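Local coordinates for protein arylesterase (Agrobacterium tumefaciens, PDB 3DCI) that probably hydrolyses ester bonds as an SGNH-type (GDSL-like) arylesterase and binds zinc, at residues H49-V54 with A216-A221; K24-F29 with A63-E68. All blocks are in the same frame, centred on the assembly; numbering follows the deposited sequence.

From the N terminus, strand 24-30 opens the fold, and helix 51-59 and strand 63-69 follow it. Contact 2 closes the first loop by pairing 24-29 with 63-68, with the start of the helix used by contact 1 lying between them. That helix start, 49-54, meets 216-221 on helix 212-229 near the C terminus, so contact 1 closes a long loop of 161 residues that holds the other four strands of the sheet. The two loops cross rather than nest, since 49-54 falls between the two partners of contact 2 while 216-221 lies beyond both. The contacts are about 12 Å apart, centre to centre, and touch: Trp51 CH2 is 3.5 Å from Ala28 CB. Together they tie the edge of the parallel sheet to two helices.

Contact 1 of 2, residues H49-V54 with A216-A221; sequences HRWPDV and AAIGRA
Val54 and Ala216 meet where the first turn of helix 51-59 lies against helix 212-229, and with Trp51 they bury the largest areas in the contact. The two methyls of Val54 divide the work. CG1, anti to the backbone N (chi1 173°), reaches over the partner backbone to lie 3.5 Å from Ala216 O and 3.8 Å from Arg220 CG, while CG2 rests 4.1 Å from Ala216 CB. That same Ala216 methyl also sits at the edge of the His49 ring, near its plane.

Trp51 approaches by its root. Its CB is 3.6 Å from Gly219 N, and CG2 of Ile218 lies over one face of the indole, displaced from the ring centre, with Pro52 CD over the opposite face. With chi1 at 79°, CG is tucked in next to both the backbone N and the carbonyl carbon, and the ring runs on past residues 216-221 to pack on Leu222 of the same helix and on Ala28, Ile106 and Met108 of the sheet; its NE1 is hydrogen-bonded to Thr34. Gly219, without a side chain, lets the backbones come close, the CA atoms of Trp51 and Gly219 being 4.0 Å apart, with a CA-H...O contact of 3.5 Å from Gly219 CA to Trp51 O.

No hydrogen bond crosses between the segments, so their cohesion rests on close apolar fit and this weak CH contact, and depends on matching shapes rather than on paired charges.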
loop_
_atom_site.group_PDB
_atom_site.type_symbol
_atom_site.label_atom_id
_atom_site.label_comp_id
_atom_site.label_asym_id
_atom_site.label_seq_id
_atom_site.Cartn_x
_atom_site.Cartn_y
_atom_site.Cartn_z
ATOM N N HIS A 49 -27.978 -23.096 5.284
ATOM C CA HIS A 49 -28.713 -21.839 5.261
ATOM C C HIS A 49 -27.973 -20.683 4.598
ATOM O O HIS A 49 -28.558 -19.618 4.458
ATOM C CB HIS A 49 -29.135 -21.447 6.688
ATOM C CG HIS A 49 -30.172 -22.359 7.269
ATOM N ND1 HIS A 49 -30.052 -22.930 8.516
ATOM C CD2 HIS A 49 -31.335 -22.820 6.751
ATOM C CE1 HIS A 49 -31.101 -23.702 8.745
ATOM N NE2 HIS A 49 -31.890 -23.661 7.683
ATOM N N ARG A 50 -26.720 -20.874 4.175
ATOM C CA ARG A 50 -25.942 -19.788 3.559
ATOM C C ARG A 50 -26.381 -19.585 2.116
ATOM O O ARG A 50 -26.604 -20.558 1.398
ATOM C CB ARG A 50 -24.460 -20.129 3.556
ATOM C CG ARG A 50 -23.833 -20.223 4.919
ATOM C CD ARG A 50 -22.423 -20.787 4.795
ATOM N NE ARG A 50 -22.069 -21.364 6.070
ATOM C CZ ARG A 50 -21.104 -22.242 6.256
ATOM N NH1 ARG A 50 -20.349 -22.663 5.234
ATOM N NH2 ARG A 50 -20.903 -22.687 7.474
ATOM N N TRP A 51 -26.496 -18.342 1.666
ATOM C CA TRP A 51 -27.158 -18.140 0.386
ATOM C C TRP A 51 -26.397 -18.778 -0.796
ATOM O O TRP A 51 -27.035 -19.339 -1.666
ATOM C CB TRP A 51 -27.593 -16.676 0.165
ATOM C CG TRP A 51 -26.573 -15.678 -0.251
ATOM C CD1 TRP A 51 -26.057 -14.668 0.521
ATOM C CD2 TRP A 51 -25.984 -15.529 -1.552
ATOM N NE1 TRP A 51 -25.176 -13.915 -0.217
ATOM C CE2 TRP A 51 -25.104 -14.423 -1.486
ATOM C CE3 TRP A 51 -26.099 -16.233 -2.761
ATOM C CZ2 TRP A 51 -24.354 -14.011 -2.565
ATOM C CZ3 TRP A 51 -25.349 -15.811 -3.836
ATOM C CH2 TRP A 51 -24.493 -14.717 -3.735
ATOM N N PRO A 52 -25.039 -18.680 -0.832
ATOM C CA PRO A 52 -24.344 -19.358 -1.933
ATOM C C PRO A 52 -24.540 -20.881 -1.994
ATOM O O PRO A 52 -24.763 -21.399 -3.084
ATOM C CB PRO A 52 -22.861 -18.982 -1.724
ATOM C CG PRO A 52 -22.902 -17.736 -0.898
ATOM C CD PRO A 52 -24.097 -17.908 0.002
ATOM N N ASP A 53 -24.480 -21.576 -0.856
ATOM C CA ASP A 53 -24.764 -23.024 -0.797
ATOM C C ASP A 53 -26.204 -23.374 -1.151
ATOM O O ASP A 53 -26.468 -24.400 -1.806
ATOM C CB ASP A 53 -24.503 -23.583 0.607
ATOM C CG ASP A 53 -24.516 -25.116 0.641
ATOM O OD1 ASP A 53 -23.477 -25.703 0.240
ATOM O OD2 ASP A 53 -25.554 -25.745 1.049
ATOM N N VAL A 54 -27.143 -22.571 -0.661
ATOM C CA VAL A 54 -28.563 -22.725 -1.007
ATOM C C VAL A 54 -28.765 -22.546 -2.507
ATOM O O VAL A 54 -29.360 -23.390 -3.151
ATOM C CB VAL A 54 -29.465 -21.725 -0.236
ATOM C CG1 VAL A 54 -30.919 -21.765 -0.733
ATOM C CG2 VAL A 54 -29.429 -22.017 1.264
ATOM N N ALA A 216 -31.341 -17.937 3.726
ATOM C CA ALA A 216 -31.717 -19.012 2.819
ATOM C C ALA A 216 -32.738 -18.547 1.777
ATOM O O ALA A 216 -32.705 -19.024 0.640
ATOM C CB ALA A 216 -32.266 -20.199 3.605
ATOM N N ALA A 217 -33.635 -17.622 2.155
ATOM C CA ALA A 217 -34.623 -17.079 1.208
ATOM C C ALA A 217 -33.939 -16.286 0.074
ATOM O O ALA A 217 -34.431 -16.257 -1.055
ATOM C CB ALA A 217 -35.656 -16.238 1.917
ATOM N N ILE A 218 -32.789 -15.681 0.357
ATOM C CA ILE A 218 -32.026 -15.016 -0.690
ATOM C C ILE A 218 -31.466 -16.034 -1.689
ATOM O O ILE A 218 -31.567 -15.837 -2.913
ATOM C CB ILE A 218 -30.904 -14.115 -0.111
ATOM C CG1 ILE A 218 -31.524 -12.928 0.631
ATOM C CG2 ILE A 218 -29.944 -13.616 -1.217
ATOM C CD1 ILE A 218 -30.504 -12.062 1.368
ATOM N N GLY A 219 -30.881 -17.118 -1.188
ATOM C CA GLY A 219 -30.327 -18.131 -2.086
ATOM C C GLY A 219 -31.412 -18.764 -2.952
ATOM O O GLY A 219 -31.205 -19.014 -4.127
ATOM N N ARG A 220 -32.571 -19.022 -2.357
ATOM C CA ARG A 220 -33.694 -19.597 -3.092
ATOM C C ARG A 220 -34.201 -18.656 -4.186
ATOM O O ARG A 220 -34.414 -19.092 -5.313
ATOM C CB ARG A 220 -34.804 -19.971 -2.124
ATOM C CG ARG A 220 -34.572 -21.358 -1.527
ATOM C CD ARG A 220 -35.197 -21.649 -0.130
ATOM N NE ARG A 220 -36.546 -21.137 0.159
ATOM C CZ ARG A 220 -37.618 -21.197 -0.640
ATOM N NH1 ARG A 220 -38.774 -20.712 -0.194
ATOM N NH2 ARG A 220 -37.570 -21.741 -1.861
ATOM N N ALA A 221 -34.344 -17.371 -3.838
ATOM C CA ALA A 221 -34.859 -16.330 -4.741
ATOM C C ALA A 221 -33.901 -16.051 -5.910
ATOM O O ALA A 221 -34.339 -15.736 -7.019
ATOM C CB ALA A 221 -35.125 -15.023 -3.957
#

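Contact 2 of 2, residues K24-F29 with A63-E68; sequences KTVLAF and AKVHPE
Five backbone hydrogen bonds join Lys24-Phe29 to Ala63-Glu68, and both strands run the same way, their axes 21° apart. Lys24, Val26 and Ala28 use their carbonyls to receive Lys64 N, His66 N and Glu68 N, while Val26 N and Ala28 N return bonds to Lys64 O and His66 O. The straightest is His66 N to Val26 O, 2.8 Å with 173° at the hydrogen; Val26 N to Lys64 O is more bent, at 142°. CA-H...O contacts supplement the ladder, the shortest from Ala63 CA to Lys24 O at 3.2 Å.

On the face carrying Val26, Ala28 and Val65, CG1 of Val65, anti to its own nitrogen, meets Ala28 CB at 3.7 Å. Its other methyl, CG2, lies 4.0 Å from Val26 CB, so the two branches span Val26 and Ala28, neighbours on this face two residues apart. Pro52 of helix 51-59 packs on Ala28 and Val65 here.

The other face presents Leu27, Phe29, His66 and Glu68 to helix 88-99. Leu27 CD1 presses 3.4 Å from Glu68 CG, the two side chains crossing at about a right angle, and Phe29 CD1 touches Glu68 CB at 4.0 Å. His99 stacks on the His66 ring and is hydrogen-bonded to Glu68 OE2, which also comes close to Glu68 OE2 of the second subunit; Glu68 OE1 bonds weakly to His99 of that subunit.

Strand 24-30, helix 51-59 and strand 63-69 thus form a beta-alpha-beta crossover at the edge of the five-stranded parallel sheet, whose 2-1-3-4-5 order fits the alpha/beta/alpha sandwich of SGNH hydrolases.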
loop_
_atom_site.group_PDB
_atom_site.type_symbol
_atom_site.label_atom_id
_atom_site.label_comp_id
_atom_site.label_asym_id
_atom_site.label_seq_id
_atom_site.Cartn_x
_atom_site.Cartn_y
_atom_site.Cartn_z
ATOM N N LYS A 24 -21.925 -24.969 -15.190
ATOM C CA LYS A 24 -21.584 -23.565 -15.165
ATOM C C LYS A 24 -20.889 -23.244 -13.828
ATOM O O LYS A 24 -21.035 -23.970 -12.864
ATOM C CB LYS A 24 -22.836 -22.713 -15.347
ATOM C CG LYS A 24 -23.629 -23.025 -16.622
ATOM C CD LYS A 24 -22.969 -22.420 -17.846
ATOM C CE LYS A 24 -23.804 -22.664 -19.094
ATOM N NZ LYS A 24 -23.376 -21.726 -20.153
ATOM N N THR A 25 -20.117 -22.169 -13.787
ATOM C CA THR A 25 -19.460 -21.768 -12.559
ATOM C C THR A 25 -19.811 -20.317 -12.211
ATOM O O THR A 25 -19.843 -19.446 -13.079
ATOM C CB THR A 25 -17.951 -21.920 -12.654
ATOM O OG1 THR A 25 -17.466 -21.122 -13.748
ATOM C CG2 THR A 25 -17.567 -23.414 -12.834
ATOM N N VAL A 26 -20.030 -20.097 -10.920
ATOM C CA VAL A 26 -20.575 -18.881 -10.398
ATOM C C VAL A 26 -19.746 -18.439 -9.223
ATOM O O VAL A 26 -19.458 -19.233 -8.340
ATOM C CB VAL A 26 -22.038 -19.089 -9.930
ATOM C CG1 VAL A 26 -22.608 -17.824 -9.290
ATOM C CG2 VAL A 26 -22.916 -19.536 -11.114
ATOM N N LEU A 27 -19.342 -17.175 -9.232
ATOM C CA LEU A 27 -18.684 -16.572 -8.077
ATOM C C LEU A 27 -19.711 -15.792 -7.270
ATOM O O LEU A 27 -20.413 -14.933 -7.804
ATOM C CB LEU A 27 -17.532 -15.668 -8.522
ATOM C CG LEU A 27 -16.845 -14.819 -7.451
ATOM C CD1 LEU A 27 -16.145 -15.716 -6.418
ATOM C CD2 LEU A 27 -15.859 -13.841 -8.111
ATOM N N ALA A 28 -19.814 -16.118 -5.990
ATOM C CA ALA A 28 -20.723 -15.450 -5.053
ATOM C C ALA A 28 -19.906 -14.560 -4.132
ATOM O O ALA A 28 -19.380 -15.009 -3.109
ATOM C CB ALA A 28 -21.520 -16.461 -4.252
ATOM N N PHE A 29 -19.855 -13.281 -4.471
ATOM C CA PHE A 29 -18.926 -12.335 -3.870
ATOM C C PHE A 29 -19.663 -11.342 -2.977
ATOM O O PHE A 29 -20.534 -10.608 -3.436
ATOM C CB PHE A 29 -18.175 -11.597 -5.013
ATOM C CG PHE A 29 -16.964 -10.818 -4.545
ATOM C CD1 PHE A 29 -15.775 -11.482 -4.213
ATOM C CD2 PHE A 29 -16.992 -9.431 -4.468
ATOM C CE1 PHE A 29 -14.671 -10.805 -3.774
ATOM C CE2 PHE A 29 -15.876 -8.721 -4.050
ATOM C CZ PHE A 29 -14.708 -9.400 -3.693
ATOM N N ALA A 63 -24.928 -25.672 -11.797
ATOM C CA ALA A 63 -23.839 -24.763 -11.506
ATOM C C ALA A 63 -23.102 -25.111 -10.224
ATOM O O ALA A 63 -23.665 -25.685 -9.293
ATOM C CB ALA A 63 -24.360 -23.353 -11.420
ATOM N N LYS A 64 -21.824 -24.753 -10.199
ATOM C CA LYS A 64 -20.992 -24.778 -9.014
ATOM C C LYS A 64 -20.874 -23.321 -8.556
ATOM O O LYS A 64 -20.551 -22.439 -9.377
ATOM C CB LYS A 64 -19.617 -25.325 -9.368
ATOM C CG LYS A 64 -18.674 -25.456 -8.224
ATOM C CD LYS A 64 -17.576 -26.502 -8.503
ATOM C CE LYS A 64 -16.529 -26.049 -9.596
ATOM N NZ LYS A 64 -15.101 -26.441 -9.217
ATOM N N VAL A 65 -21.174 -23.070 -7.280
ATOM C CA VAL A 65 -21.072 -21.704 -6.703
ATOM C C VAL A 65 -19.887 -21.624 -5.736
ATOM O O VAL A 65 -19.751 -22.460 -4.850
ATOM C CB VAL A 65 -22.375 -21.286 -6.009
ATOM C CG1 VAL A 65 -22.253 -19.860 -5.427
ATOM C CG2 VAL A 65 -23.549 -21.384 -7.008
ATOM N N HIS A 66 -18.991 -20.676 -5.984
ATOM C CA HIS A 66 -17.831 -20.440 -5.135
ATOM C C HIS A 66 -18.124 -19.300 -4.167
ATOM O O HIS A 66 -18.202 -18.141 -4.574
ATOM C CB HIS A 66 -16.593 -20.099 -5.970
ATOM C CG HIS A 66 -16.305 -21.106 -7.039
ATOM N ND1 HIS A 66 -15.885 -22.388 -6.756
ATOM C CD2 HIS A 66 -16.401 -21.029 -8.393
ATOM C CE1 HIS A 66 -15.725 -23.058 -7.886
ATOM N NE2 HIS A 66 -16.027 -22.257 -8.892
ATOM N N PRO A 67 -18.283 -19.628 -2.884
ATOM C CA PRO A 67 -18.578 -18.603 -1.875
ATOM C C PRO A 67 -17.351 -17.757 -1.510
ATOM O O PRO A 67 -16.290 -18.289 -1.204
ATOM C CB PRO A 67 -19.085 -19.417 -0.703
ATOM C CG PRO A 67 -18.504 -20.749 -0.872
ATOM C CD PRO A 67 -18.205 -20.972 -2.296
ATOM N N GLU A 68 -17.489 -16.441 -1.578
ATOM C CA GLU A 68 -16.412 -15.524 -1.196
ATOM C C GLU A 68 -17.043 -14.360 -0.445
ATOM O O GLU A 68 -17.122 -13.236 -0.950
ATOM C CB GLU A 68 -15.626 -15.057 -2.421
ATOM C CG GLU A 68 -14.939 -16.157 -3.250
ATOM C CD GLU A 68 -13.773 -16.862 -2.576
ATOM O OE1 GLU A 68 -13.330 -16.469 -1.464
ATOM O OE2 GLU A 68 -13.252 -17.845 -3.183
#